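Local atomic coordinates of pectate lyase (Cellvibrio cellulosa, PDB entry 1GXM), a protein that catalyses the cleavage of pectate (polygalacturonic acid) by anti-beta-elimination, the deposited chain being the catalytic module of a longer protein. Residues F246-Y252 against K275-R279; F289-R293 against M304-R308. One frame throughout, in Å; residues are numbered along the deposited sequence.

In the fold
The catalytic module belongs to the pectic acid lyase family of the six-hairpin clan, and its many helices are consistent with an alpha/alpha toroid. Both contacts lie in the strand-and-loop region between its later helices, about 20 Å apart between centres. Each is partly buried, but contact 2 reaches further to the surface, with Arg293 and Glu307 exposed. Contact 1 sets the turn after helix 233-246 against strand 274-278 and is largely aromatic, with one direct hydrogen bond and a water bridge. Contact 2 joins the short, weakly bonded strand at about 290-291 to the start of helix 306-311, mainly through charged and hydrogen-bonded groups. They share no helix or strand, yet Tyr278 CE2 packs 3.7 Å from Phe290 CZ.

Contact 1: residues F246-Y252 against K275-R279; sequences FNSPRTY and KMWYR
A type I beta-turn, Ser248-Thr251, in the loop after helix 233-246 is docked here on strand 274-278. Asn247 is the first residue out of helical conformation, and Ser248 O accepts from Thr251 N (2.8 Å) and Tyr252 N (3.0 Å). Residues 275-278 are extended and their strand pairs with 315-316; the closest CA atoms are those of Tyr252 and Trp277, 4.9 Å apart. Lys275 (mttt) points toward the loop and lies along a face of the Tyr252 ring, its CD 3.6 Å from the ring centroid and almost on the normal, a CH-pi contact. One water joins Lys275 NZ (2.8 Å) to Asn247 OD1 (2.7 Å). The CA-to-CB bond of Met276 points away, but Met276 O meets Tyr252 CA at 3.3 Å. At Trp277 (chi1 m, chi2 -96°) the indole slips between the loop and helix 318-329. Tyr252, with chi1 p, lays CB over the five-membered ring, 3.9 Å from its centroid, and Thr251 CG2 comes to 3.8 Å from Trp277 CD1 at the indole edge. The Phe246 ring meets the indole obliquely, centroids 5.4 Å apart, and the last carbonyl of the helix is taken up: Trp277 NE1 donates to Phe246 O at 2.8 Å.

Contact 2: residues F289-R293 against M304-R308; sequences FFSDR and MSLER
Asp292 grips the start of a helix with both carboxylate oxygens: OD2 accepts from Ser305 N at 2.7 Å, nearly in line, and OD1 accepts from Ser305 OG, also at 2.7 Å. The same Asp292 OD1 takes the backbone N of Arg293 at 2.8 Å. Next to this, Glu307 (chi1 t, chi2 m) holds two arginines in a salt-bridge network. Arg293 (mtt) makes hydrogen-bonded salt bridges to it, NE to Glu307 OE1 and NH2 to Glu307 OE2, both 3.0 Å, and Arg308 (mmp) repeats the pattern, NE to Glu307 OE1 and NH2 to Glu307 OE2, both 2.9 Å. Arg293 NH2 lies over a face of the Arg308 guanidinium, 3.2 Å from Arg308 NH2, with the planes inclined; both atoms are donors, so this is a close approach of like charges that the shared carboxylate offsets. Arg308 also makes a cation-pi contact with Tyr209.

Ser305 is the N-cap of helix 306-311: its OG (chi1 p) accepts from Arg308 N at 3.3 Å, so one hydroxyl caps the helix and binds Asp292 together. Segment 289-293 is extended: the weakly bonded strand at about 290-291 pairs antiparallel with 297-298, and the backbone stays extended through Asp292. Asp292 CA is 6.2 Å from Arg308 CA. Met304 (ttm) reaches across to the strand. Its CE rests 3.5 Å from Phe290 CB and 3.3 Å from Ser291 O, a carbonyl with no polar partner. Arg308 CG lies 3.3 Å from Asp292 OD1, and the side chains of Phe290, Asp292 and Met304 all touch Phe298.

Contact 1: residues F246-Y252 against K275-R279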
ATOM      1  N   PHE A 246       9.361  -2.836 -13.599  1.00  8.44           N
ATOM      2  CA  PHE A 246       9.646  -1.442 -13.290  1.00  8.43           C
ATOM      3  C   PHE A 246      10.880  -0.974 -14.036  1.00  8.79           C
ATOM      4  O   PHE A 246      10.968   0.172 -14.471  1.00  9.71           O
ATOM      5  CB  PHE A 246       9.851  -1.244 -11.801  1.00  8.06           C
ATOM      6  CG  PHE A 246       8.601  -0.872 -11.081  1.00  7.98           C
ATOM      7  CD1 PHE A 246       8.111   0.410 -11.188  1.00  8.36           C
ATOM      8  CD2 PHE A 246       7.896  -1.794 -10.328  1.00  8.09           C
ATOM      9  CE1 PHE A 246       6.957   0.774 -10.569  1.00  8.13           C
ATOM     10  CE2 PHE A 246       6.750  -1.422  -9.688  1.00  7.83           C
ATOM     11  CZ  PHE A 246       6.268  -0.150  -9.813  1.00  8.46           C
ATOM     12  N   ASN A 247      11.837  -1.884 -14.177  1.00  9.89           N
ATOM     13  CA  ASN A 247      13.135  -1.579 -14.761  1.00 10.17           C
ATOM     14  C   ASN A 247      13.201  -1.808 -16.247  1.00 11.53           C
ATOM     15  O   ASN A 247      14.292  -1.825 -16.807  1.00 12.26           O
ATOM     16  CB  ASN A 247      14.221  -2.389 -14.061  1.00 10.21           C
ATOM     17  CG  ASN A 247      15.594  -1.880 -14.341  1.00 12.99           C
ATOM     18  OD1 ASN A 247      15.831  -0.691 -14.312  1.00 15.20           O
ATOM     19  ND2 ASN A 247      16.513  -2.796 -14.594  1.00 15.16           N
ATOM     20  N   SER A 248      12.057  -1.987 -16.893  1.00 11.42           N
ATOM     21  CA  SER A 248      12.020  -2.256 -18.316  1.00 12.34           C
ATOM     22  C   SER A 248      11.769  -0.981 -19.085  1.00 12.07           C
ATOM     23  O   SER A 248      10.936  -0.176 -18.704  1.00 11.35           O
ATOM     24  CB  SER A 248      10.887  -3.207 -18.651  1.00 13.15           C
ATOM     25  OG  SER A 248      10.749  -3.370 -20.050  1.00 15.41           O
ATOM     26  N   PRO A 249      12.458  -0.813 -20.200  1.00 13.22           N
ATOM     27  CA  PRO A 249      12.229   0.359 -21.036  1.00 13.92           C
ATOM     28  C   PRO A 249      10.868   0.306 -21.733  1.00 13.74           C
ATOM     29  O   PRO A 249      10.445   1.300 -22.309  1.00 14.27           O
ATOM     30  CB  PRO A 249      13.374   0.289 -22.065  1.00 14.82           C
ATOM     31  CG  PRO A 249      13.948  -0.984 -21.971  1.00 15.59           C
ATOM     32  CD  PRO A 249      13.511  -1.683 -20.732  1.00 13.97           C
ATOM     33  N   ARG A 250      10.192  -0.831 -21.674  1.00 13.51           N
ATOM     34  CA  ARG A 250       8.814  -0.877 -22.159  1.00 13.77           C
ATOM     35  C   ARG A 250       7.841  -0.357 -21.089  1.00 12.16           C
ATOM     36  O   ARG A 250       6.649  -0.245 -21.340  1.00 12.82           O
ATOM     37  CB  ARG A 250       8.409  -2.265 -22.610  1.00 15.81           C
ATOM     38  CG  ARG A 250       8.292  -3.241 -21.518  1.00 18.40           C
ATOM     39  CD  ARG A 250       8.305  -4.704 -21.953  1.00 21.70           C
ATOM     40  NE  ARG A 250       7.870  -5.566 -20.855  1.00 23.22           N
ATOM     41  CZ  ARG A 250       6.598  -5.769 -20.507  1.00 22.71           C
ATOM     42  NH1 ARG A 250       5.614  -5.195 -21.190  1.00 20.35           N
ATOM     43  NH2 ARG A 250       6.317  -6.574 -19.483  1.00 23.40           N
ATOM     44  N   THR A 251       8.364  -0.060 -19.904  1.00 10.88           N
ATOM     45  CA  THR A 251       7.585   0.475 -18.791  1.00 10.18           C
ATOM     46  C   THR A 251       7.961   1.908 -18.507  1.00  9.08           C
ATOM     47  O   THR A 251       7.121   2.777 -18.575  1.00 10.89           O
ATOM     48  CB  THR A 251       7.796  -0.363 -17.561  1.00  9.10           C
ATOM     49  OG1 THR A 251       7.310  -1.684 -17.826  1.00  9.75           O
ATOM     50  CG2 THR A 251       6.984   0.154 -16.391  1.00  9.24           C
ATOM     51  N   TYR A 252       9.220   2.190 -18.192  1.00  9.83           N
ATOM     52  CA  TYR A 252       9.555   3.566 -17.933  1.00 10.33           C
ATOM     53  C   TYR A 252       9.662   4.320 -19.227  1.00  9.88           C
ATOM     54  O   TYR A 252       9.881   3.751 -20.286  1.00  9.90           O
ATOM     55  CB  TYR A 252      10.838   3.717 -17.112  1.00 10.64           C
ATOM     56  CG  TYR A 252      12.083   3.087 -17.656  1.00 11.07           C
ATOM     57  CD1 TYR A 252      12.744   3.608 -18.766  1.00 11.46           C
ATOM     58  CD2 TYR A 252      12.634   1.989 -17.038  1.00 12.87           C
ATOM     59  CE1 TYR A 252      13.915   3.030 -19.245  1.00 12.01           C
ATOM     60  CE2 TYR A 252      13.788   1.424 -17.499  1.00 13.46           C
ATOM     61  CZ  TYR A 252      14.416   1.914 -18.613  1.00 13.08           C
ATOM     62  OH  TYR A 252      15.575   1.327 -19.055  1.00 15.40           O
ATOM     63  N   LYS A 275      14.052   8.950 -15.839  1.00 13.00           N
ATOM     64  CA  LYS A 275      13.027   7.987 -16.204  1.00 13.07           C
ATOM     65  C   LYS A 275      11.765   8.341 -15.453  1.00 12.20           C
ATOM     66  O   LYS A 275      11.806   8.670 -14.271  1.00 13.65           O
ATOM     67  CB  LYS A 275      13.490   6.603 -15.809  1.00 13.27           C
ATOM     68  CG  LYS A 275      14.674   6.101 -16.634  1.00 14.68           C
ATOM     69  CD  LYS A 275      15.204   4.774 -16.077  1.00 15.45           C
ATOM     70  CE  LYS A 275      16.397   4.301 -16.859  1.00 17.48           C
ATOM     71  NZ  LYS A 275      16.972   3.044 -16.320  1.00 19.56           N
ATOM     72  N   MET A 276      10.653   8.245 -16.147  1.00 10.19           N
ATOM     73  CA  MET A 276       9.332   8.493 -15.590  1.00  9.40           C
ATOM     74  C   MET A 276       8.538   7.206 -15.675  1.00  9.05           C
ATOM     75  O   MET A 276       8.640   6.442 -16.630  1.00 10.22           O
ATOM     76  CB  MET A 276       8.600   9.586 -16.363  1.00  9.70           C
ATOM     77  CG  MET A 276       7.358  10.082 -15.677  1.00 10.28           C
ATOM     78  SD  MET A 276       6.314  11.057 -16.747  1.00 11.86           S
ATOM     79  CE  MET A 276       5.404   9.729 -17.581  1.00 12.78           C
ATOM     80  N   TRP A 277       7.697   7.006 -14.681  1.00  7.98           N
ATOM     81  CA  TRP A 277       6.722   5.933 -14.716  1.00  8.21           C
ATOM     82  C   TRP A 277       5.343   6.532 -14.771  1.00  8.45           C
ATOM     83  O   TRP A 277       5.074   7.575 -14.187  1.00  9.04           O
ATOM     84  CB  TRP A 277       6.852   5.024 -13.477  1.00  8.48           C
ATOM     85  CG  TRP A 277       8.075   4.182 -13.539  1.00  8.36           C
ATOM     86  CD1 TRP A 277       8.164   2.905 -13.988  1.00  9.79           C
ATOM     87  CD2 TRP A 277       9.416   4.588 -13.208  1.00  8.07           C
ATOM     88  NE1 TRP A 277       9.466   2.476 -13.943  1.00  8.47           N
ATOM     89  CE2 TRP A 277      10.251   3.486 -13.453  1.00  8.34           C
ATOM     90  CE3 TRP A 277       9.983   5.746 -12.678  1.00  8.73           C
ATOM     91  CZ2 TRP A 277      11.610   3.515 -13.225  1.00  9.51           C
ATOM     92  CZ3 TRP A 277      11.335   5.766 -12.437  1.00 10.50           C
ATOM     93  CH2 TRP A 277      12.135   4.658 -12.713  1.00 10.70           C
ATOM     94  N   TYR A 278       4.459   5.865 -15.497  1.00  7.86           N
ATOM     95  CA  TYR A 278       3.067   6.231 -15.493  1.00  7.49           C
ATOM     96  C   TYR A 278       2.355   5.673 -14.274  1.00  7.39           C
ATOM     97  O   TYR A 278       2.718   4.628 -13.734  1.00  7.71           O
ATOM     98  CB  TYR A 278       2.373   5.731 -16.747  1.00  7.32           C
ATOM     99  CG  TYR A 278       2.843   6.424 -17.998  1.00  8.38           C
ATOM    100  CD1 TYR A 278       3.939   5.965 -18.707  1.00  9.26           C
ATOM    101  CD2 TYR A 278       2.195   7.549 -18.466  1.00  8.92           C
ATOM    102  CE1 TYR A 278       4.362   6.615 -19.852  1.00  9.78           C
ATOM    103  CE2 TYR A 278       2.620   8.209 -19.600  1.00 10.30           C
ATOM    104  CZ  TYR A 278       3.691   7.731 -20.291  1.00 10.76           C
ATOM    105  OH  TYR A 278       4.096   8.398 -21.422  1.00 13.94           O
ATOM    106  N   ARG A 279       1.311   6.363 -13.854  1.00  7.56           N
ATOM    107  CA  ARG A 279       0.461   5.835 -12.809  1.00  7.22           C
ATOM    108  C   ARG A 279      -0.353   4.629 -13.273  1.00  7.35           C
ATOM    109  O   ARG A 279      -0.604   3.714 -12.478  1.00  7.43           O
ATOM    110  CB  ARG A 279      -0.455   6.925 -12.302  1.00  7.40           C
ATOM    111  CG  ARG A 279      -1.223   6.570 -11.066  1.00  9.65           C
ATOM    112  CD  ARG A 279      -1.629   7.775 -10.343  1.00 13.70           C
ATOM    113  NE  ARG A 279      -2.282   7.494  -9.083  1.00 15.42           N
ATOM    114  CZ  ARG A 279      -2.562   8.420  -8.207  1.00 15.68           C
ATOM    115  NH1 ARG A 279      -2.262   9.669  -8.468  1.00 13.71           N
ATOM    116  NH2 ARG A 279      -3.155   8.101  -7.075  1.00 16.56           N
TER
HETATM  117  O   HOH W   1      15.185   1.897 -14.498  1.00 21.07           O

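Contact 2: residues F289-R293 against M304-R308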
ATOM      1  N   PHE A 289      -1.344   5.351 -19.785  1.00  7.58           N
ATOM      2  CA  PHE A 289      -2.579   5.969 -20.217  1.00  7.69           C
ATOM      3  C   PHE A 289      -3.166   6.873 -19.164  1.00  7.63           C
ATOM      4  O   PHE A 289      -2.717   6.945 -18.030  1.00  7.72           O
ATOM      5  CB  PHE A 289      -3.606   4.941 -20.703  1.00  7.56           C
ATOM      6  CG  PHE A 289      -4.239   4.139 -19.615  1.00  7.48           C
ATOM      7  CD1 PHE A 289      -5.345   4.618 -18.934  1.00  8.74           C
ATOM      8  CD2 PHE A 289      -3.814   2.869 -19.339  1.00  7.74           C
ATOM      9  CE1 PHE A 289      -5.959   3.880 -17.955  1.00  8.59           C
ATOM     10  CE2 PHE A 289      -4.445   2.127 -18.342  1.00  7.60           C
ATOM     11  CZ  PHE A 289      -5.540   2.635 -17.682  1.00  9.00           C
ATOM     12  N   PHE A 290      -4.156   7.615 -19.626  1.00  7.49           N
ATOM     13  CA  PHE A 290      -4.840   8.606 -18.832  1.00  7.55           C
ATOM     14  C   PHE A 290      -6.328   8.365 -18.850  1.00  7.58           C
ATOM     15  O   PHE A 290      -6.860   7.700 -19.718  1.00  7.84           O
ATOM     16  CB  PHE A 290      -4.527   9.995 -19.380  1.00  7.90           C
ATOM     17  CG  PHE A 290      -3.071  10.209 -19.614  1.00  8.29           C
ATOM     18  CD1 PHE A 290      -2.210  10.351 -18.542  1.00  8.83           C
ATOM     19  CD2 PHE A 290      -2.547  10.176 -20.880  1.00  9.44           C
ATOM     20  CE1 PHE A 290      -0.843  10.484 -18.757  1.00  9.71           C
ATOM     21  CE2 PHE A 290      -1.187  10.315 -21.096  1.00 10.22           C
ATOM     22  CZ  PHE A 290      -0.340  10.466 -20.035  1.00 11.11           C
ATOM     23  N   SER A 291      -6.986   8.971 -17.886  1.00  7.83           N
ATOM     24  CA  SER A 291      -8.431   8.903 -17.782  1.00  7.86           C
ATOM     25  C   SER A 291      -8.963  10.266 -17.353  1.00  8.55           C
ATOM     26  O   SER A 291      -8.238  11.263 -17.349  1.00  8.92           O
ATOM     27  CB  SER A 291      -8.840   7.748 -16.872  1.00  8.22           C
ATOM     28  OG  SER A 291     -10.242   7.597 -16.853  1.00  8.09           O
ATOM     29  N   ASP A 292     -10.234  10.321 -17.017  1.00  9.18           N
ATOM     30  CA  ASP A 292     -10.850  11.580 -16.688  1.00  9.81           C
ATOM     31  C   ASP A 292     -12.132  11.273 -15.955  1.00  9.82           C
ATOM     32  O   ASP A 292     -12.450  10.118 -15.733  1.00 10.01           O
ATOM     33  CB  ASP A 292     -11.114  12.348 -17.980  1.00 10.16           C
ATOM     34  CG  ASP A 292     -11.044  13.849 -17.821  1.00 11.35           C
ATOM     35  OD1 ASP A 292     -11.283  14.368 -16.709  1.00 12.93           O
ATOM     36  OD2 ASP A 292     -10.784  14.552 -18.822  1.00 13.95           O
ATOM     37  N   ARG A 293     -12.878  12.310 -15.595  1.00 10.88           N
ATOM     38  CA  ARG A 293     -14.069  12.104 -14.787  1.00 12.27           C
ATOM     39  C   ARG A 293     -15.155  11.350 -15.507  1.00 11.40           C
ATOM     40  O   ARG A 293     -16.009  10.770 -14.844  1.00 11.75           O
ATOM     41  CB  ARG A 293     -14.570  13.432 -14.243  1.00 14.05           C
ATOM     42  CG  ARG A 293     -13.605  13.971 -13.201  1.00 16.64           C
ATOM     43  CD  ARG A 293     -14.230  14.883 -12.221  1.00 18.34           C
ATOM     44  NE  ARG A 293     -13.315  15.446 -11.237  1.00 19.59           N
ATOM     45  CZ  ARG A 293     -13.125  14.980 -10.009  1.00 20.56           C
ATOM     46  NH1 ARG A 293     -13.747  13.887  -9.567  1.00 22.56           N
ATOM     47  NH2 ARG A 293     -12.294  15.616  -9.201  1.00 20.63           N
ATOM     48  N   MET A 304      -6.992  15.680 -21.555  1.00 13.06           N
ATOM     49  CA  MET A 304      -7.662  15.580 -20.274  1.00 11.96           C
ATOM     50  C   MET A 304      -8.258  16.902 -19.841  1.00 11.79           C
ATOM     51  O   MET A 304      -7.735  17.956 -20.181  1.00 12.36           O
ATOM     52  CB  MET A 304      -6.623  15.172 -19.217  1.00 11.14           C
ATOM     53  CG  MET A 304      -7.215  14.723 -17.900  1.00 10.07           C
ATOM     54  SD  MET A 304      -5.911  14.304 -16.747  1.00 10.38           S
ATOM     55  CE  MET A 304      -5.303  12.849 -17.512  1.00 10.37           C
ATOM     56  N   SER A 305      -9.313  16.857 -19.041  1.00 11.76           N
ATOM     57  CA  SER A 305      -9.815  18.054 -18.390  1.00 11.95           C
ATOM     58  C   SER A 305      -8.714  18.701 -17.569  1.00 11.86           C
ATOM     59  O   SER A 305      -7.873  18.037 -16.974  1.00 11.93           O
ATOM     60  CB  SER A 305     -10.999  17.752 -17.489  1.00 12.81           C
ATOM     61  OG  SER A 305     -10.653  16.937 -16.398  1.00 13.16           O
ATOM     62  N   LEU A 306      -8.724  20.021 -17.544  1.00 11.97           N
ATOM     63  CA  LEU A 306      -7.747  20.769 -16.787  1.00 11.39           C
ATOM     64  C   LEU A 306      -7.751  20.337 -15.329  1.00 11.17           C
ATOM     65  O   LEU A 306      -6.712  20.145 -14.701  1.00 11.20           O
ATOM     66  CB  LEU A 306      -8.095  22.245 -16.893  1.00 12.29           C
ATOM     67  CG  LEU A 306      -7.138  23.165 -16.193  1.00 12.50           C
ATOM     68  CD1 LEU A 306      -5.752  23.120 -16.831  1.00 13.12           C
ATOM     69  CD2 LEU A 306      -7.686  24.566 -16.286  1.00 13.36           C
ATOM     70  N   GLU A 307      -8.939  20.165 -14.769  1.00 11.58           N
ATOM     71  CA  GLU A 307      -9.050  19.842 -13.365  1.00 12.10           C
ATOM     72  C   GLU A 307      -8.405  18.486 -13.026  1.00 11.24           C
ATOM     73  O   GLU A 307      -7.795  18.342 -11.981  1.00 11.87           O
ATOM     74  CB  GLU A 307     -10.509  19.875 -12.896  1.00 13.42           C
ATOM     75  CG  GLU A 307     -10.661  19.689 -11.393  1.00 16.18           C
ATOM     76  CD  GLU A 307     -10.724  18.229 -10.948  1.00 16.80           C
ATOM     77  OE1 GLU A 307     -11.041  17.359 -11.778  1.00 17.00           O
ATOM     78  OE2 GLU A 307     -10.493  17.981  -9.744  1.00 19.34           O
ATOM     79  N   ARG A 308      -8.593  17.492 -13.880  1.00 10.77           N
ATOM     80  CA  ARG A 308      -7.995  16.187 -13.596  1.00 10.37           C
ATOM     81  C   ARG A 308      -6.498  16.181 -13.884  1.00 10.33           C
ATOM     82  O   ARG A 308      -5.769  15.455 -13.250  1.00  9.95           O
ATOM     83  CB  ARG A 308      -8.685  15.049 -14.346  1.00 11.00           C
ATOM     84  CG  ARG A 308     -10.005  14.596 -13.717  1.00 12.68           C
ATOM     85  CD  ARG A 308      -9.853  13.918 -12.387  1.00 14.12           C
ATOM     86  NE  ARG A 308      -9.658  14.873 -11.305  1.00 13.61           N
ATOM     87  CZ  ARG A 308      -9.224  14.581 -10.101  1.00 14.48           C
ATOM     88  NH1 ARG A 308      -8.888  13.344  -9.789  1.00 15.33           N
ATOM     89  NH2 ARG A 308      -9.076  15.526  -9.203  1.00 15.67           N
TER